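Local atomic coordinates of Alpha/beta hydrolase (Legionella pneumophila subsp. pneumophila str. Philadelphia 1, PDB entry 4EZI), a protein that is an alpha/beta-hydrolase-fold protein of unconfirmed function, probably a serine hydrolase and possibly a lipase acting on triacylglycerols. Residues K335-D338 / F339-I342; V363-F366 / K367-E370. All coordinates share one frame; numbering follows the deposited sequence.

Contact 1, residues 335-342, is the turn that leads from helix 323-334 into strand 340-344, the outermost parallel strand at one end of the central sheet. Contact 2, residues 363-370, is the last part of helix 355-370, the next helix along the chain. Their centres lie about 16 Å apart, yet they touch: Trp341 CE3 comes within 3.7 Å of Phe365 CE1, and Trp341 CH2 within 4.0 Å of Phe369 CZ. Phe365 and Phe369 therefore pack against the indole of Trp341 on the edge strand. The residues between the two contacts include His351, which with Ser169 and Asp318 has the geometry of a probable catalytic triad.

Contact 1: K335-D338 / F339-I342; sequences KYSD and FVWI
Ser337 turns OG away from its own backbone N and beside its carbonyl carbon (chi1 176°), so the hydroxyl reaches forward along the chain to the amide of Phe339. There Phe339 N donates to Ser337 OG at 3.0 Å, with an angle of 153° at the hydrogen. Phe339 swings CG to the side of its backbone N (chi1 -55°), which carries the start of the ring past the same hydroxyl: Ser337 OG lies 3.7 Å from Phe339 CD2, in an oblique approach. A water finishes the polar loop, accepting from Ser337 OG at 3.0 Å and donating to Phe339 O at 2.7 Å; the one hydroxyl thus serves the amide directly and the carbonyl through the water.

The backbone folds sharply here. Phe339 is the centre of an inverse gamma turn, closed by a weak bond from Val340 N to Asp338 O of 3.0 Å. Val340, the last residue of the turn, sets CG2 back against Ser337, 3.6 Å from Ser337 O and 4.0 Å from Ser337 CB. Trp341 turns one ring face to the turn, with Phe339 C 3.5 Å above the indole plane, toward its rim. Phe339 and Trp341 join strand 310-314 through backbone bonds with Leu310 and Leu312.

In this helix-to-strand connection of the alpha/beta hydrolase fold, the serine hydroxyl and its water bond the amide and the carbonyl of Phe339 at the surface, at the residue where pairing with strand 310-314 begins, while Val340 is buried against Tyr330 and Phe333 of helix 323-334.

Contact 2: V363-F366 / K367-E370; sequences VDFF and KQFE
Phe369 leans its side chain back over the preceding turn of the helix toward Phe365. CB sits 4.1 Å from Phe366 O, and CG is 4.2 Å from Phe365 O. CD2 comes closer to that carbonyl, at 3.4 Å from Phe365 O, and also lies over the centre of the Phe365 ring. CE2 makes the closest approach between the two rings, 3.5 Å from Phe365 CE1, and CZ carries on to the indole of Trp341. The edge of Phe369 thus meets the face of Phe365 in a T-shaped pair, with centroids 5.1 Å apart and planes at 67°. With CG anti to the backbone N (chi1 -169°) the Phe365 ring is placed beside Phe369, and chi2 of 66° turns its face to it.

Backbone i to i+4 bonds run beneath, among them Glu370 N to Phe366 O at 2.7 Å. Along another flank Lys367 NZ makes a salt bridge with Glu370 OE1. Phe366 packs on Ala193 and Ala195 and meets the ring of Tyr164.

The rings at this helix end thus pack mainly on the sheet strands and Pro309, whereas the ion pair bonds to the loop after helix 99-108, Lys367 NZ to Ala109 O and Glu370 OE1 to Tyr111 OH; Phe366 touches Tyr111 as well.

Contact 1: K335-D338 / F339-I342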
loop_
_atom_site.group_PDB
_atom_site.type_symbol
_atom_site.label_atom_id
_atom_site.label_comp_id
_atom_site.label_asym_id
_atom_site.label_seq_id
_atom_site.Cartn_x
_atom_site.Cartn_y
_atom_site.Cartn_z
ATOM N N LYS A 335 8.990 -20.265 -8.683
ATOM C CA LYS A 335 9.170 -21.648 -8.197
ATOM C C LYS A 335 7.825 -22.341 -7.989
ATOM O O LYS A 335 7.748 -23.563 -8.032
ATOM C CB LYS A 335 9.925 -21.700 -6.868
ATOM C CG LYS A 335 11.332 -21.174 -6.865
ATOM C CD LYS A 335 12.071 -21.535 -5.556
ATOM C CE LYS A 335 11.295 -21.245 -4.252
ATOM N NZ LYS A 335 10.967 -19.801 -4.045
ATOM N N TYR A 336 6.770 -21.563 -7.741
ATOM C CA TYR A 336 5.480 -22.076 -7.285
ATOM C C TYR A 336 4.391 -22.015 -8.342
ATOM O O TYR A 336 3.410 -22.755 -8.248
ATOM C CB TYR A 336 4.991 -21.269 -6.083
ATOM C CG TYR A 336 5.899 -21.333 -4.902
ATOM C CD1 TYR A 336 6.016 -22.488 -4.152
ATOM C CD2 TYR A 336 6.676 -20.243 -4.544
ATOM C CE1 TYR A 336 6.876 -22.549 -3.062
ATOM C CE2 TYR A 336 7.521 -20.288 -3.466
ATOM C CZ TYR A 336 7.614 -21.440 -2.723
ATOM O OH TYR A 336 8.457 -21.514 -1.645
ATOM N N SER A 337 4.532 -21.124 -9.318
ATOM C CA SER A 337 3.483 -20.891 -10.305
ATOM C C SER A 337 4.032 -20.294 -11.592
ATOM O O SER A 337 4.951 -19.457 -11.569
ATOM C CB SER A 337 2.400 -19.955 -9.730
ATOM O OG SER A 337 1.415 -19.638 -10.705
ATOM N N ASP A 338 3.437 -20.699 -12.716
ATOM C CA ASP A 338 3.712 -20.112 -14.018
ATOM C C ASP A 338 2.924 -18.815 -14.249
ATOM O O ASP A 338 3.225 -18.075 -15.165
ATOM C CB ASP A 338 3.362 -21.097 -15.148
ATOM C CG ASP A 338 4.333 -22.268 -15.243
ATOM O OD1 ASP A 338 5.453 -22.214 -14.676
ATOM O OD2 ASP A 338 3.960 -23.264 -15.917
ATOM N N PHE A 339 1.905 -18.570 -13.438
ATOM C CA PHE A 339 1.043 -17.397 -13.625
ATOM C C PHE A 339 1.565 -16.199 -12.816
ATOM O O PHE A 339 0.898 -15.637 -11.941
ATOM C CB PHE A 339 -0.398 -17.748 -13.282
ATOM C CG PHE A 339 -0.904 -18.939 -14.067
ATOM C CD1 PHE A 339 -1.191 -18.815 -15.415
ATOM C CD2 PHE A 339 -1.021 -20.192 -13.468
ATOM C CE1 PHE A 339 -1.648 -19.931 -16.164
ATOM C CE2 PHE A 339 -1.469 -21.306 -14.205
ATOM C CZ PHE A 339 -1.771 -21.166 -15.549
ATOM N N VAL A 340 2.803 -15.858 -13.148
ATOM C CA VAL A 340 3.600 -14.823 -12.475
ATOM C C VAL A 340 4.383 -14.108 -13.563
ATOM O O VAL A 340 5.052 -14.768 -14.391
ATOM C CB VAL A 340 4.589 -15.434 -11.441
ATOM C CG1 VAL A 340 5.456 -14.325 -10.789
ATOM C CG2 VAL A 340 3.856 -16.239 -10.391
ATOM N N TRP A 341 4.279 -12.785 -13.568
ATOM C CA TRP A 341 4.957 -11.952 -14.542
ATOM C C TRP A 341 5.624 -10.775 -13.846
ATOM O O TRP A 341 5.221 -10.371 -12.762
ATOM C CB TRP A 341 3.964 -11.458 -15.595
ATOM C CG TRP A 341 3.277 -12.571 -16.341
ATOM C CD1 TRP A 341 3.719 -13.191 -17.469
ATOM C CD2 TRP A 341 2.063 -13.221 -15.971
ATOM N NE1 TRP A 341 2.833 -14.172 -17.841
ATOM C CE2 TRP A 341 1.799 -14.207 -16.947
ATOM C CE3 TRP A 341 1.152 -13.050 -14.932
ATOM C CZ2 TRP A 341 0.689 -15.030 -16.890
ATOM C CZ3 TRP A 341 0.046 -13.871 -14.878
ATOM C CH2 TRP A 341 -0.190 -14.845 -15.866
ATOM N N ILE A 342 6.618 -10.222 -14.522
ATOM C CA ILE A 342 7.312 -9.023 -14.077
ATOM C C ILE A 342 7.340 -8.040 -15.250
ATOM O O ILE A 342 7.525 -8.425 -16.408
ATOM C CB ILE A 342 8.750 -9.330 -13.550
ATOM C CG1 ILE A 342 9.359 -8.069 -12.943
ATOM C CG2 ILE A 342 9.668 -9.962 -14.632
ATOM C CD1 ILE A 342 10.690 -8.335 -12.224
HETATM O O HOH W 1 0.293 -17.010 -9.713
#

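Contact 2: V363-F366 / K367-E370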
loop_
_atom_site.group_PDB
_atom_site.type_symbol
_atom_site.label_atom_id
_atom_site.label_comp_id
_atom_site.label_asym_id
_atom_site.label_seq_id
_atom_site.Cartn_x
_atom_site.Cartn_y
_atom_site.Cartn_z
ATOM N N VAL A 363 -4.551 -1.749 -13.951
ATOM C CA VAL A 363 -5.911 -1.817 -14.504
ATOM C C VAL A 363 -5.994 -2.805 -15.674
ATOM O O VAL A 363 -6.895 -3.624 -15.756
ATOM C CB VAL A 363 -6.448 -0.416 -14.961
ATOM C CG1 VAL A 363 -7.836 -0.558 -15.660
ATOM C CG2 VAL A 363 -6.508 0.558 -13.791
ATOM N N ASP A 364 -5.017 -2.720 -16.569
ATOM C CA ASP A 364 -5.004 -3.595 -17.741
ATOM C C ASP A 364 -4.859 -5.070 -17.350
ATOM O O ASP A 364 -5.477 -5.949 -17.959
ATOM C CB ASP A 364 -3.905 -3.194 -18.700
ATOM C CG ASP A 364 -4.200 -1.919 -19.453
ATOM O OD1 ASP A 364 -5.367 -1.487 -19.528
ATOM O OD2 ASP A 364 -3.238 -1.368 -20.031
ATOM N N PHE A 365 -4.037 -5.348 -16.349
ATOM C CA PHE A 365 -3.882 -6.700 -15.839
ATOM C C PHE A 365 -5.191 -7.234 -15.266
ATOM O O PHE A 365 -5.597 -8.361 -15.568
ATOM C CB PHE A 365 -2.787 -6.720 -14.782
ATOM C CG PHE A 365 -2.345 -8.086 -14.343
ATOM C CD1 PHE A 365 -1.704 -8.946 -15.218
ATOM C CD2 PHE A 365 -2.544 -8.505 -13.040
ATOM C CE1 PHE A 365 -1.248 -10.188 -14.790
ATOM C CE2 PHE A 365 -2.118 -9.742 -12.608
ATOM C CZ PHE A 365 -1.450 -10.580 -13.489
ATOM N N PHE A 366 -5.876 -6.419 -14.484
ATOM C CA PHE A 366 -7.140 -6.836 -13.909
ATOM C C PHE A 366 -8.199 -7.071 -14.976
ATOM O O PHE A 366 -8.951 -8.053 -14.921
ATOM C CB PHE A 366 -7.626 -5.825 -12.872
ATOM C CG PHE A 366 -6.715 -5.715 -11.674
ATOM C CD1 PHE A 366 -5.805 -6.730 -11.361
ATOM C CD2 PHE A 366 -6.734 -4.576 -10.885
ATOM C CE1 PHE A 366 -4.987 -6.624 -10.275
ATOM C CE2 PHE A 366 -5.901 -4.470 -9.770
ATOM C CZ PHE A 366 -5.026 -5.492 -9.467
ATOM N N LYS A 367 -8.219 -6.227 -15.988
ATOM C CA LYS A 367 -9.165 -6.416 -17.090
ATOM C C LYS A 367 -8.935 -7.752 -17.812
ATOM O O LYS A 367 -9.897 -8.429 -18.201
ATOM C CB LYS A 367 -9.089 -5.249 -18.061
ATOM C CG LYS A 367 -9.723 -3.960 -17.528
ATOM C CD LYS A 367 -11.246 -4.036 -17.604
ATOM C CE LYS A 367 -11.908 -2.997 -16.727
ATOM N NZ LYS A 367 -13.390 -3.219 -16.674
ATOM N N GLN A 368 -7.669 -8.150 -17.960
ATOM C CA GLN A 368 -7.332 -9.421 -18.575
ATOM C C GLN A 368 -7.982 -10.564 -17.822
ATOM O O GLN A 368 -8.527 -11.479 -18.436
ATOM C CB GLN A 368 -5.819 -9.603 -18.634
ATOM C CG GLN A 368 -5.384 -10.912 -19.259
ATOM C CD GLN A 368 -3.878 -11.067 -19.337
ATOM O OE1 GLN A 368 -3.130 -10.084 -19.317
ATOM N NE2 GLN A 368 -3.430 -12.317 -19.443
ATOM N N PHE A 369 -7.936 -10.520 -16.498
ATOM C CA PHE A 369 -8.496 -11.574 -15.679
ATOM C C PHE A 369 -9.979 -11.420 -15.397
ATOM O O PHE A 369 -10.646 -12.408 -15.082
ATOM C CB PHE A 369 -7.598 -11.850 -14.460
ATOM C CG PHE A 369 -6.309 -12.442 -14.886
ATOM C CD1 PHE A 369 -6.283 -13.766 -15.301
ATOM C CD2 PHE A 369 -5.167 -11.662 -15.063
ATOM C CE1 PHE A 369 -5.139 -14.307 -15.824
ATOM C CE2 PHE A 369 -4.008 -12.215 -15.571
ATOM C CZ PHE A 369 -4.005 -13.544 -15.949
ATOM N N GLU A 370 -10.511 -10.220 -15.577
ATOM C CA GLU A 370 -11.956 -10.006 -15.536
ATOM C C GLU A 370 -12.652 -10.775 -16.659
ATOM O O GLU A 370 -13.723 -11.337 -16.452
ATOM C CB GLU A 370 -12.245 -8.506 -15.687
ATOM C CG GLU A 370 -13.733 -8.161 -15.636
ATOM C CD GLU A 370 -14.014 -6.637 -15.587
ATOM O OE1 GLU A 370 -13.090 -5.828 -15.767
ATOM O OE2 GLU A 370 -15.169 -6.259 -15.353
#